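PDB 3D8K: protein phosphatase 2C from Toxoplasma gondii, which probably removes phosphate from phosphoserine and phosphothreonine residues of other proteins, using manganese as its cofactor. Local coordinates for residues Arg203-Gly209 and Gln245-Ser249; Ile187-Thr191 and Asp253-Phe257. Residue numbers count along the deposited sequence, not the author numbering.

Contact 1: Arg203-Gly209 and Gln245-Ser249. With SO4 (sulfate ion), chain G.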
loop_
_atom_site.group_PDB
_atom_site.type_symbol
_atom_site.label_atom_id
_atom_site.label_comp_id
_atom_site.label_asym_id
_atom_site.label_seq_id
_atom_site.Cartn_x
_atom_site.Cartn_y
_atom_site.Cartn_z
ATOM N N ARG C 203 2.836 52.161 0.934
ATOM C CA ARG C 203 3.950 51.423 1.515
ATOM C C ARG C 203 5.239 51.753 0.780
ATOM O O ARG C 203 6.194 52.252 1.369
ATOM C CB ARG C 203 3.710 49.910 1.424
ATOM C CG ARG C 203 4.934 49.080 1.819
ATOM C CD ARG C 203 4.648 47.593 1.830
ATOM N NE ARG C 203 4.302 47.098 0.503
ATOM C CZ ARG C 203 5.160 47.029 -0.507
ATOM N NH1 ARG C 203 6.414 47.417 -0.330
ATOM N NH2 ARG C 203 4.763 46.593 -1.693
ATOM N N VAL C 204 5.250 51.465 -0.515
ATOM C CA VAL C 204 6.412 51.705 -1.357
ATOM C C VAL C 204 6.955 53.121 -1.253
ATOM O O VAL C 204 8.132 53.315 -0.952
ATOM C CB VAL C 204 6.097 51.427 -2.847
ATOM C CG1 VAL C 204 7.294 51.768 -3.696
ATOM C CG2 VAL C 204 5.707 49.968 -3.043
ATOM N N GLN C 205 6.099 54.108 -1.492
ATOM C CA GLN C 205 6.537 55.498 -1.468
ATOM C C GLN C 205 7.039 55.998 -0.125
ATOM O O GLN C 205 7.839 56.934 -0.051
ATOM C CB GLN C 205 5.429 56.403 -2.026
ATOM C CG GLN C 205 5.448 56.406 -3.568
ATOM C CD GLN C 205 4.325 57.204 -4.217
ATOM O OE1 GLN C 205 4.396 57.534 -5.397
ATOM N NE2 GLN C 205 3.285 57.496 -3.456
ATOM N N ALA C 206 6.593 55.355 0.942
ATOM C CA ALA C 206 7.022 55.752 2.268
ATOM C C ALA C 206 8.327 55.034 2.552
ATOM O O ALA C 206 9.056 55.392 3.470
ATOM C CB ALA C 206 5.970 55.369 3.298
ATOM N N ALA C 207 8.620 54.016 1.755
ATOM C CA ALA C 207 9.842 53.249 1.949
ATOM C C ALA C 207 11.009 53.865 1.177
ATOM O O ALA C 207 12.150 53.427 1.313
ATOM C CB ALA C 207 9.617 51.808 1.519
ATOM N N GLY C 208 10.711 54.877 0.365
ATOM C CA GLY C 208 11.739 55.539 -0.411
ATOM C C GLY C 208 11.754 55.227 -1.892
ATOM O O GLY C 208 12.332 55.967 -2.676
ATOM N N GLY C 209 11.123 54.133 -2.289
ATOM C CA GLY C 209 11.114 53.788 -3.700
ATOM C C GLY C 209 10.268 54.755 -4.503
ATOM O O GLY C 209 9.323 55.323 -3.971
ATOM N N GLN C 245 14.326 48.270 3.750
ATOM C CA GLN C 245 12.897 48.073 3.598
ATOM C C GLN C 245 12.705 47.502 2.211
ATOM O O GLN C 245 13.240 48.045 1.250
ATOM C CB GLN C 245 12.173 49.409 3.672
ATOM C CG GLN C 245 10.784 49.315 4.217
ATOM C CD GLN C 245 10.757 49.632 5.688
ATOM O OE1 GLN C 245 10.475 48.768 6.522
ATOM N NE2 GLN C 245 11.065 50.884 6.024
ATOM N N ASP C 246 11.961 46.408 2.094
ATOM C CA ASP C 246 11.721 45.832 0.779
ATOM C C ASP C 246 10.783 46.743 0.012
ATOM O O ASP C 246 9.643 46.926 0.411
ATOM C CB ASP C 246 11.081 44.448 0.901
ATOM C CG ASP C 246 12.097 43.357 1.212
ATOM O OD1 ASP C 246 11.690 42.187 1.401
ATOM O OD2 ASP C 246 13.302 43.671 1.259
ATOM N N LEU C 247 11.258 47.342 -1.072
ATOM C CA LEU C 247 10.380 48.197 -1.853
ATOM C C LEU C 247 9.405 47.234 -2.532
ATOM O O LEU C 247 8.197 47.418 -2.472
ATOM C CB LEU C 247 11.176 49.008 -2.878
ATOM C CG LEU C 247 12.235 49.965 -2.302
ATOM C CD1 LEU C 247 12.893 50.736 -3.431
ATOM C CD2 LEU C 247 11.605 50.934 -1.309
ATOM N N VAL C 248 9.940 46.198 -3.164
ATOM C CA VAL C 248 9.101 45.188 -3.792
ATOM C C VAL C 248 9.026 44.007 -2.826
ATOM O O VAL C 248 9.926 43.178 -2.773
ATOM C CB VAL C 248 9.689 44.683 -5.126
ATOM C CG1 VAL C 248 8.911 43.452 -5.592
ATOM C CG2 VAL C 248 9.633 45.781 -6.181
ATOM N N SER C 249 7.949 43.934 -2.060
ATOM C CA SER C 249 7.784 42.864 -1.089
ATOM C C SER C 249 7.549 41.491 -1.734
ATOM O O SER C 249 7.093 41.385 -2.877
ATOM C CB SER C 249 6.618 43.206 -0.158
ATOM O OG SER C 249 6.445 42.217 0.840
HETATM S S SO4 G . -0.479 58.942 -3.169
HETATM O O1 SO4 G . 0.788 59.509 -2.691
HETATM O O2 SO4 G . -1.578 59.879 -2.847
HETATM O O3 SO4 G . -0.413 58.752 -4.621
HETATM O O4 SO4 G . -0.707 57.655 -2.495
#
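The C-terminal part of a short helix meets a loop here in the region that corresponds to the flap of PP2C phosphatases, the insert between strands 185-188 and 253-259 that lies beside the main β-sandwich. Val204 and Leu247 set the register, with their CA atoms 5.3 Å apart. Arg203 has a side chain long enough to cross the gap: its NH1 donates an almost straight hydrogen bond to Leu247 O (2.8 Å, 175°). Arg203 NH2 forms a salt bridge with Glu200 and a hydrogen bond to Thr227 O, and Ser249 CB lies over one face of the guanidinium, 4.1 Å from Arg203 CZ. Leu247 supplies the apolar half. Leu247 CD2 sits 3.6 Å from Ala207 CB and 3.4 Å from Gly209 N, and a methyl side chain at 207 lets the leucine come this close. The chain leaves the helix through Ala207-Gly208-Gly209. Gly208 takes a positive phi of 106°, at which a CB would jam against the preceding carbonyl, while at Gly209 a CB would fall 2.8 Å from Leu247 CD1. Gln205 points away from the loop, and its NE2 makes a weak hydrogen bond (3.3 Å) to O1 of a sulfate, probably from the crystallisation liquor, that Arg201 also holds.

Contact 2: Ile187-Thr191 and Asp253-Phe257; sequences IHLST and DVTTF
Residues 187-191 leave an edge strand of one β-sheet and run roughly antiparallel (166°) to 253-257, an extended edge strand of the other. The nearest CA atoms, Leu189 and Thr255, are 6.8 Å apart, and side chains bridge that gap. Asp253, Thr255 and Phe257 point toward the first segment; Val254 and Thr256 point away. Ile187, still extended, brings CG2 to 4.4 Å from Phe257 CE2, a loose apolar touch. At His188 the carbonyl O lies 3.6 Å from Phe257 CZ, while the imidazole leads away. Leu189 turns out of the strand (phi/psi -115/-7°). Leu189 CD1 rests over the face of the Phe257 ring (chi1 m), 3.8 Å from the centroid and 12° off the normal: a CH-pi contact. Leu189 O accepts a 2.6 Å hydrogen bond from Thr255 OG1, the threonine being in the p rotamer. Thr191 N passes Asp253 OD2 at 3.8 Å, too far for a bond; that oxygen has a weak hydrogen bond with Ser172. The fold is the PP2C β-sandwich, two antiparallel sheets packed face to face; here an edge strand of each comes close at one border. A hydroxyl reaching one carbonyl, beside an aromatic face against a leucine, ties the sheets together without merging them.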
loop_
_atom_site.group_PDB
_atom_site.type_symbol
_atom_site.label_atom_id
_atom_site.label_comp_id
_atom_site.label_asym_id
_atom_site.label_seq_id
_atom_site.Cartn_x
_atom_site.Cartn_y
_atom_site.Cartn_z
ATOM N N ILE C 187 -17.153 36.966 -6.582
ATOM C CA ILE C 187 -16.502 37.571 -5.425
ATOM C C ILE C 187 -14.992 37.438 -5.469
ATOM O O ILE C 187 -14.466 36.356 -5.714
ATOM C CB ILE C 187 -17.044 36.941 -4.132
ATOM C CG1 ILE C 187 -17.878 37.967 -3.390
ATOM C CG2 ILE C 187 -15.929 36.434 -3.251
ATOM C CD1 ILE C 187 -18.406 37.433 -2.096
ATOM N N HIS C 188 -14.296 38.541 -5.226
ATOM C CA HIS C 188 -12.834 38.549 -5.242
ATOM C C HIS C 188 -12.231 37.908 -3.999
ATOM O O HIS C 188 -12.785 37.984 -2.903
ATOM C CB HIS C 188 -12.313 39.978 -5.382
ATOM C CG HIS C 188 -12.662 40.617 -6.686
ATOM N ND1 HIS C 188 -12.082 40.238 -7.878
ATOM C CD2 HIS C 188 -13.570 41.573 -7.000
ATOM C CE1 HIS C 188 -12.620 40.930 -8.867
ATOM N NE2 HIS C 188 -13.528 41.746 -8.361
ATOM N N LEU C 189 -11.082 37.275 -4.188
ATOM C CA LEU C 189 -10.385 36.620 -3.101
ATOM C C LEU C 189 -9.054 37.297 -2.836
ATOM O O LEU C 189 -8.377 36.990 -1.852
ATOM C CB LEU C 189 -10.170 35.147 -3.446
ATOM C CG LEU C 189 -11.329 34.202 -3.104
ATOM C CD1 LEU C 189 -12.673 34.940 -3.148
ATOM C CD2 LEU C 189 -11.297 33.024 -4.062
ATOM N N SER C 190 -8.691 38.235 -3.706
ATOM C CA SER C 190 -7.427 38.935 -3.555
ATOM C C SER C 190 -7.453 40.354 -4.094
ATOM O O SER C 190 -8.305 40.717 -4.897
ATOM C CB SER C 190 -6.315 38.155 -4.253
ATOM O OG SER C 190 -6.564 38.036 -5.647
ATOM N N THR C 191 -6.500 41.153 -3.638
ATOM C CA THR C 191 -6.384 42.537 -4.071
ATOM C C THR C 191 -5.076 42.644 -4.860
ATOM O O THR C 191 -4.005 42.305 -4.347
ATOM C CB THR C 191 -6.316 43.478 -2.864
ATOM O OG1 THR C 191 -7.037 42.898 -1.776
ATOM C CG2 THR C 191 -6.933 44.831 -3.201
ATOM N N ASP C 253 -0.188 38.292 0.339
ATOM C CA ASP C 253 -1.452 38.688 0.941
ATOM C C ASP C 253 -2.190 37.358 1.037
ATOM O O ASP C 253 -2.542 36.773 0.027
ATOM C CB ASP C 253 -2.174 39.665 0.002
ATOM C CG ASP C 253 -3.679 39.689 0.208
ATOM O OD1 ASP C 253 -4.107 39.734 1.385
ATOM O OD2 ASP C 253 -4.432 39.680 -0.807
ATOM N N VAL C 254 -2.379 36.861 2.252
ATOM C CA VAL C 254 -3.059 35.592 2.454
ATOM C C VAL C 254 -4.488 35.748 2.980
ATOM O O VAL C 254 -4.699 36.251 4.078
ATOM C CB VAL C 254 -2.285 34.710 3.444
ATOM C CG1 VAL C 254 -2.979 33.361 3.592
ATOM C CG2 VAL C 254 -0.853 34.524 2.966
ATOM N N THR C 255 -5.463 35.296 2.202
ATOM C CA THR C 255 -6.865 35.387 2.598
ATOM C C THR C 255 -7.480 33.997 2.710
ATOM O O THR C 255 -6.954 33.036 2.139
ATOM C CB THR C 255 -7.681 36.203 1.570
ATOM O OG1 THR C 255 -7.495 35.653 0.256
ATOM C CG2 THR C 255 -7.244 37.653 1.566
ATOM N N THR C 256 -8.586 33.885 3.446
ATOM C CA THR C 256 -9.267 32.600 3.601
ATOM C C THR C 256 -10.773 32.774 3.421
ATOM O O THR C 256 -11.349 33.739 3.913
ATOM C CB THR C 256 -9.012 31.987 4.982
ATOM O OG1 THR C 256 -7.611 32.001 5.261
ATOM C CG2 THR C 256 -9.494 30.549 5.016
ATOM N N PHE C 257 -11.396 31.843 2.702
ATOM C CA PHE C 257 -12.834 31.866 2.429
ATOM C C PHE C 257 -13.372 30.435 2.390
ATOM O O PHE C 257 -12.619 29.485 2.213
ATOM C CB PHE C 257 -13.135 32.453 1.046
ATOM C CG PHE C 257 -12.730 33.893 0.856
ATOM C CD1 PHE C 257 -11.389 34.274 0.881
ATOM C CD2 PHE C 257 -13.696 34.861 0.567
ATOM C CE1 PHE C 257 -11.018 35.583 0.619
ATOM C CE2 PHE C 257 -13.326 36.173 0.302
ATOM C CZ PHE C 257 -11.984 36.533 0.327
#

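In the fold
Contact 2 lies deep in the molecule, its centre about 9 Å from that of the chain, and joins the two sheets of the sandwich. The centre of contact 1 is about 24 Å out, in what corresponds to the flap of other PP2C phosphatases, with the helix 198-206 on one side and irregular chain on the other. The chain leads from 187-191 into that helix and from 245-249 back to strand 253-259, so this insert leaves and rejoins the sandwich at contact 2. In each, a side-chain donor reaches a leucine carbonyl: a charged guanidinium in contact 1, a neutral hydroxyl in contact 2. Leucine packing differs too, against alanine and glycine in the insert but on an aromatic ring between the sheets.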